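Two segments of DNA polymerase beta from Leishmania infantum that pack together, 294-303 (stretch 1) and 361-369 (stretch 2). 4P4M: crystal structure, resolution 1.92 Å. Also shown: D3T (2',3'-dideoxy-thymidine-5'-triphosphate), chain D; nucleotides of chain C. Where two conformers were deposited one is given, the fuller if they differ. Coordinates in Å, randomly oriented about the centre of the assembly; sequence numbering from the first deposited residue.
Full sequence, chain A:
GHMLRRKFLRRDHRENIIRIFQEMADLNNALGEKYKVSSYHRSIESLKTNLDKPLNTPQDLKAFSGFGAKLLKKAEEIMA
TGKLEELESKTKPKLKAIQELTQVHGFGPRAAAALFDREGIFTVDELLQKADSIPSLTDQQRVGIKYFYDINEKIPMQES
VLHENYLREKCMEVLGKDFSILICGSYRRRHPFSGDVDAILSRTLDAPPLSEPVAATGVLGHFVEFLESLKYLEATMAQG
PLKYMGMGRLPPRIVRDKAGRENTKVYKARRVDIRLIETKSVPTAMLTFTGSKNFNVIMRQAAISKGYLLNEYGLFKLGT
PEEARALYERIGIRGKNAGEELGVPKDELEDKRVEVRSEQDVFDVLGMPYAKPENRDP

Stretch 1 (294-303) NFNVIMRQAA
Stretch 2 (361-369) DVFDVLGMP

Stretch 1 is helical throughout, with regular i to i+4 bonds such as Met-299 N to Phe-295 O (2.9 Å) and Ala-303 N to Met-299 O (3.0 Å). Stretch 2 opens with the last turn of another helix, 361-365, and continues as loop or turn; the two helix axes come within 11.1 Å, at 47° between N-to-C directions. The second helix closes in a Schellman motif: Met-368 N bonds back to Phe-363 O at 2.9 Å, and Gly-367 takes phi/psi of 65/31, a positive phi that favours glycine. The chain then becomes extended at Met-368 (-111/141). The CA atoms of Ala-303 and Leu-366 set the register, 6.2 Å apart. No hydrogen bond crosses the interface; its side-chain contacts are apolar, and it buries 369 Å² in all, both sides summed.

Met-299 covers most. Its CB points sideways, but chi1 and chi2 are both t (-178° and 172°), and the end of the side chain comes nearer stretch 2. Chi3 of -100°, between wells, sets CE over one face of the Phe-363 ring, 3.5 Å from the centroid and 11° off the normal. This is a CH-pi contact, well served by a flexible, polarizable side chain; SD lies farther out, 5.1 Å from that centroid. From the same side chain, SD reaches Val-362 CG1 at 4.1 Å, CG meets Leu-366 CD1 at 3.9 Å, and CE lies 4.0 Å from Met-368 SD.

Met-368 points toward the first helix with chi angles m, t, p (-56°, 172°, 58°). Its SD rests 3.8 Å from Ala-302 CB, so a long side chain spans the gap to a short one. Ala-302 also points toward stretch 2, and its methyl provides a compact apolar surface for the sulfur.

Leu-366 likewise points toward stretch 1, in the m, t rotamer (-65°, -178°). Its CD1 lies by Met-299, 3.9 Å from the carbonyl O as well as from CG. Both methyls lie close to Ala-303, with CD2 3.8 Å from Ala-303 CA and 4.1 Å from Ala-303 CB. The small alanine leaves its backbone accessible to the leucine methyl.

At the other end of the contact, Phe-295 (chi1 173°, chi2 88°) and Phe-363 (chi1 -76°, chi2 94°) meet rim to rim, CZ to CZ at 3.5 Å, with centroids 5.9 Å apart and planes at 47°. Neither ring lies over the face of the other; Met-299 CE lies over one face of Phe-363.

Elsewhere on the first helix, Asn-296 ND2 donates to D3T O2 at 3.1 Å.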

# COMPACT_ATOMS: atom_id res chain seq x y z
N ASN A 294 11.12 8.78 1.03
CA ASN A 294 12.44 9.33 0.70
C ASN A 294 13.54 8.30 0.94
O ASN A 294 14.52 8.23 0.20
CB ASN A 294 12.76 10.61 1.49
CG ASN A 294 11.90 11.80 1.08
OD1 ASN A 294 11.34 11.75 -0.12
ND2 ASN A 294 11.74 12.76 1.85
N PHE A 295 13.38 7.51 2.00
CA PHE A 295 14.33 6.42 2.27
C PHE A 295 14.40 5.42 1.11
O PHE A 295 15.50 5.02 0.71
CB PHE A 295 13.98 5.73 3.59
CG PHE A 295 14.80 4.48 3.87
CD1 PHE A 295 16.02 4.57 4.53
CD2 PHE A 295 14.33 3.23 3.48
CE1 PHE A 295 16.76 3.42 4.79
CE2 PHE A 295 15.07 2.09 3.74
CZ PHE A 295 16.29 2.19 4.39
N ASN A 296 13.25 5.02 0.57
CA ASN A 296 13.20 4.08 -0.56
C ASN A 296 13.90 4.66 -1.79
O ASN A 296 14.59 3.95 -2.50
CB ASN A 296 11.75 3.71 -0.95
CG ASN A 296 11.06 2.84 0.09
OD1 ASN A 296 11.68 2.31 1.02
ND2 ASN A 296 9.75 2.66 -0.08
N VAL A 297 13.68 5.94 -2.06
CA VAL A 297 14.33 6.56 -3.21
C VAL A 297 15.85 6.57 -3.05
O VAL A 297 16.58 6.23 -3.99
CB VAL A 297 13.79 8.00 -3.46
CG1 VAL A 297 14.65 8.71 -4.49
CG2 VAL A 297 12.33 7.94 -3.90
N ILE A 298 16.33 6.95 -1.87
CA ILE A 298 17.77 6.92 -1.57
C ILE A 298 18.38 5.51 -1.70
O ILE A 298 19.44 5.34 -2.31
CB ILE A 298 18.06 7.49 -0.15
CG1 ILE A 298 17.80 9.00 -0.13
CG2 ILE A 298 19.49 7.18 0.29
CD1 ILE A 298 17.67 9.59 1.26
N MET A 299 17.70 4.51 -1.15
CA MET A 299 18.20 3.13 -1.25
C MET A 299 18.17 2.61 -2.70
O MET A 299 19.07 1.89 -3.13
CB MET A 299 17.44 2.19 -0.29
CG MET A 299 17.95 0.74 -0.30
SD MET A 299 17.22 -0.31 0.99
CE MET A 299 18.50 -0.31 2.24
N ARG A 300 17.13 2.97 -3.45
CA ARG A 300 17.04 2.55 -4.85
C ARG A 300 18.10 3.25 -5.71
O ARG A 300 18.61 2.67 -6.68
CB ARG A 300 15.61 2.75 -5.39
CG ARG A 300 14.62 1.77 -4.74
CD ARG A 300 13.13 2.12 -4.96
NE ARG A 300 12.29 1.11 -4.30
CZ ARG A 300 11.04 0.84 -4.65
NH1 ARG A 300 10.44 1.52 -5.62
NH2 ARG A 300 10.38 -0.13 -4.00
N GLN A 301 18.44 4.49 -5.37
CA GLN A 301 19.53 5.21 -6.04
C GLN A 301 20.87 4.52 -5.75
O GLN A 301 21.72 4.37 -6.64
CB GLN A 301 19.58 6.67 -5.59
CG GLN A 301 18.50 7.56 -6.19
CD GLN A 301 18.46 8.96 -5.56
OE1 GLN A 301 18.91 9.16 -4.43
NE2 GLN A 301 17.92 9.92 -6.30
N ALA A 302 21.07 4.11 -4.50
CA ALA A 302 22.29 3.38 -4.13
C ALA A 302 22.41 2.09 -4.95
O ALA A 302 23.50 1.73 -5.41
CB ALA A 302 22.31 3.07 -2.64
N ALA A 303 21.29 1.39 -5.12
CA ALA A 303 21.26 0.19 -5.95
C ALA A 303 21.69 0.50 -7.39
O ALA A 303 22.55 -0.19 -7.95
CB ALA A 303 19.85 -0.46 -5.92
N ASP A 361 20.51 -7.89 5.05
CA ASP A 361 21.21 -8.42 3.86
C ASP A 361 21.28 -7.36 2.75
O ASP A 361 22.31 -7.20 2.10
CB ASP A 361 20.50 -9.64 3.27
CG ASP A 361 20.73 -10.92 4.07
OD1 ASP A 361 21.76 -11.05 4.77
OD2 ASP A 361 19.87 -11.81 3.96
N VAL A 362 20.16 -6.68 2.52
CA VAL A 362 20.08 -5.67 1.45
C VAL A 362 21.00 -4.47 1.72
O VAL A 362 21.73 -4.03 0.83
CB VAL A 362 18.62 -5.18 1.23
CG1 VAL A 362 18.57 -4.12 0.12
CG2 VAL A 362 17.71 -6.36 0.90
N PHE A 363 20.96 -3.94 2.95
CA PHE A 363 21.87 -2.86 3.34
C PHE A 363 23.32 -3.29 3.05
O PHE A 363 24.11 -2.53 2.47
CB PHE A 363 21.74 -2.53 4.83
CG PHE A 363 20.50 -1.72 5.21
CD1 PHE A 363 19.33 -2.35 5.62
CD2 PHE A 363 20.54 -0.33 5.23
CE1 PHE A 363 18.20 -1.61 6.01
CE2 PHE A 363 19.42 0.43 5.61
CZ PHE A 363 18.26 -0.21 6.00
N ASP A 364 23.67 -4.51 3.44
CA ASP A 364 25.05 -5.00 3.33
C ASP A 364 25.54 -5.08 1.88
O ASP A 364 26.65 -4.65 1.56
CB ASP A 364 25.21 -6.39 3.99
CG ASP A 364 25.05 -6.35 5.50
OD1 ASP A 364 25.17 -5.26 6.10
OD2 ASP A 364 24.80 -7.42 6.10
N VAL A 365 24.72 -5.66 1.01
CA VAL A 365 25.09 -5.82 -0.40
C VAL A 365 25.21 -4.45 -1.08
O VAL A 365 26.01 -4.27 -2.01
CB VAL A 365 24.07 -6.71 -1.14
CG1 VAL A 365 24.30 -6.67 -2.66
CG2 VAL A 365 24.16 -8.14 -0.62
N LEU A 366 24.45 -3.48 -0.59
CA LEU A 366 24.48 -2.14 -1.18
C LEU A 366 25.50 -1.21 -0.51
O LEU A 366 25.61 -0.03 -0.86
CB LEU A 366 23.09 -1.50 -1.16
CG LEU A 366 22.05 -2.23 -2.03
CD1 LEU A 366 20.72 -1.49 -1.98
CD2 LEU A 366 22.54 -2.39 -3.48
N GLY A 367 26.24 -1.75 0.46
CA GLY A 367 27.24 -0.97 1.17
C GLY A 367 26.72 0.18 2.01
O GLY A 367 27.41 1.20 2.17
N MET A 368 25.51 0.04 2.55
CA MET A 368 24.89 1.06 3.39
C MET A 368 24.79 0.59 4.83
O MET A 368 24.46 -0.57 5.07
CB MET A 368 23.47 1.37 2.90
CG MET A 368 23.36 1.80 1.45
SD MET A 368 21.63 1.90 0.94
CE MET A 368 20.96 3.09 2.11
N PRO A 369 25.03 1.49 5.79
CA PRO A 369 24.89 1.14 7.21
C PRO A 369 23.44 0.76 7.54
O PRO A 369 22.54 1.49 7.13
CB PRO A 369 25.23 2.44 7.94
CG PRO A 369 25.90 3.30 6.93
CD PRO A 369 25.36 2.91 5.60
PA D3T D . 2.42 5.86 2.91
O1A D3T D . 1.28 5.09 3.49
O2A D3T D . 2.03 6.78 1.78
O5' D3T D . 3.01 4.53 1.88
C5' D3T D . 3.42 3.45 2.55
C4' D3T D . 4.83 2.95 2.05
O4' D3T D . 4.88 2.92 0.62
C1' D3T D . 6.14 3.29 0.18
N1 D3T D . 6.02 4.40 -0.81
C6 D3T D . 5.11 5.42 -0.58
C2 D3T D . 6.88 4.42 -1.98
O2 D3T D . 7.68 3.55 -2.19
N3 D3T D . 6.73 5.52 -2.87
C4 D3T D . 5.84 6.46 -2.58
O4 D3T D . 5.72 7.48 -3.45
C5 D3T D . 4.97 6.49 -1.45
C5M D3T D . 4.02 7.61 -1.27
C2' D3T D . 6.98 3.79 1.39
C3' D3T D . 5.94 3.95 2.47
O3A D3T D . 3.74 6.12 3.67
PB D3T D . 3.80 6.17 5.42
O1B D3T D . 3.21 4.83 5.74
O2B D3T D . 5.30 6.24 5.47
O3B D3T D . 3.11 7.36 6.09
PG D3T D . 1.52 7.68 6.60
O1G D3T D . 0.68 6.48 6.25
O2G D3T D . 1.15 8.91 5.78
O3G D3T D . 1.64 7.88 8.09
OP3 DA C 1 16.33 8.93 -10.31
P DA C 1 15.07 9.06 -9.54
OP1 DA C 1 13.97 9.31 -10.49
OP2 DA C 1 15.33 10.00 -8.43
O5' DA C 1 14.75 7.64 -8.87
C5' DA C 1 15.73 6.88 -8.22
C4' DA C 1 15.19 5.46 -8.05
O4' DA C 1 14.04 5.51 -7.16
C3' DA C 1 14.71 4.79 -9.33
O3' DA C 1 15.07 3.42 -9.23
C2' DA C 1 13.20 5.04 -9.31
C1' DA C 1 12.87 5.03 -7.81
N9 DA C 1 11.76 5.90 -7.41
C8 DA C 1 11.51 7.17 -7.87
N7 DA C 1 10.46 7.74 -7.34
C5 DA C 1 9.97 6.79 -6.46
C6 DA C 1 8.85 6.80 -5.59
N6 DA C 1 8.01 7.85 -5.49
N1 DA C 1 8.63 5.70 -4.84
C2 DA C 1 9.47 4.66 -4.97
N3 DA C 1 10.55 4.54 -5.75
C4 DA C 1 10.75 5.65 -6.49
P DT C 2 14.90 2.42 -10.48
OP1 DT C 2 15.88 1.33 -10.32
OP2 DT C 2 14.87 3.23 -11.72
O5' DT C 2 13.43 1.83 -10.27
C5' DT C 2 13.20 0.98 -9.15
C4' DT C 2 11.70 0.78 -8.98
O4' DT C 2 11.09 2.02 -8.54
C3' DT C 2 10.95 0.34 -10.24
O3' DT C 2 10.61 -1.05 -10.04
C2' DT C 2 9.72 1.25 -10.27
C1' DT C 2 9.73 1.90 -8.88
N1 DT C 2 9.01 3.22 -8.81
C2 DT C 2 8.02 3.38 -7.86
O2 DT C 2 7.68 2.52 -7.06
N3 DT C 2 7.41 4.60 -7.86
C4 DT C 2 7.69 5.66 -8.69
O4 DT C 2 7.06 6.72 -8.59
C5 DT C 2 8.74 5.45 -9.66
C7 DT C 2 9.11 6.55 -10.62
C6 DT C 2 9.34 4.25 -9.68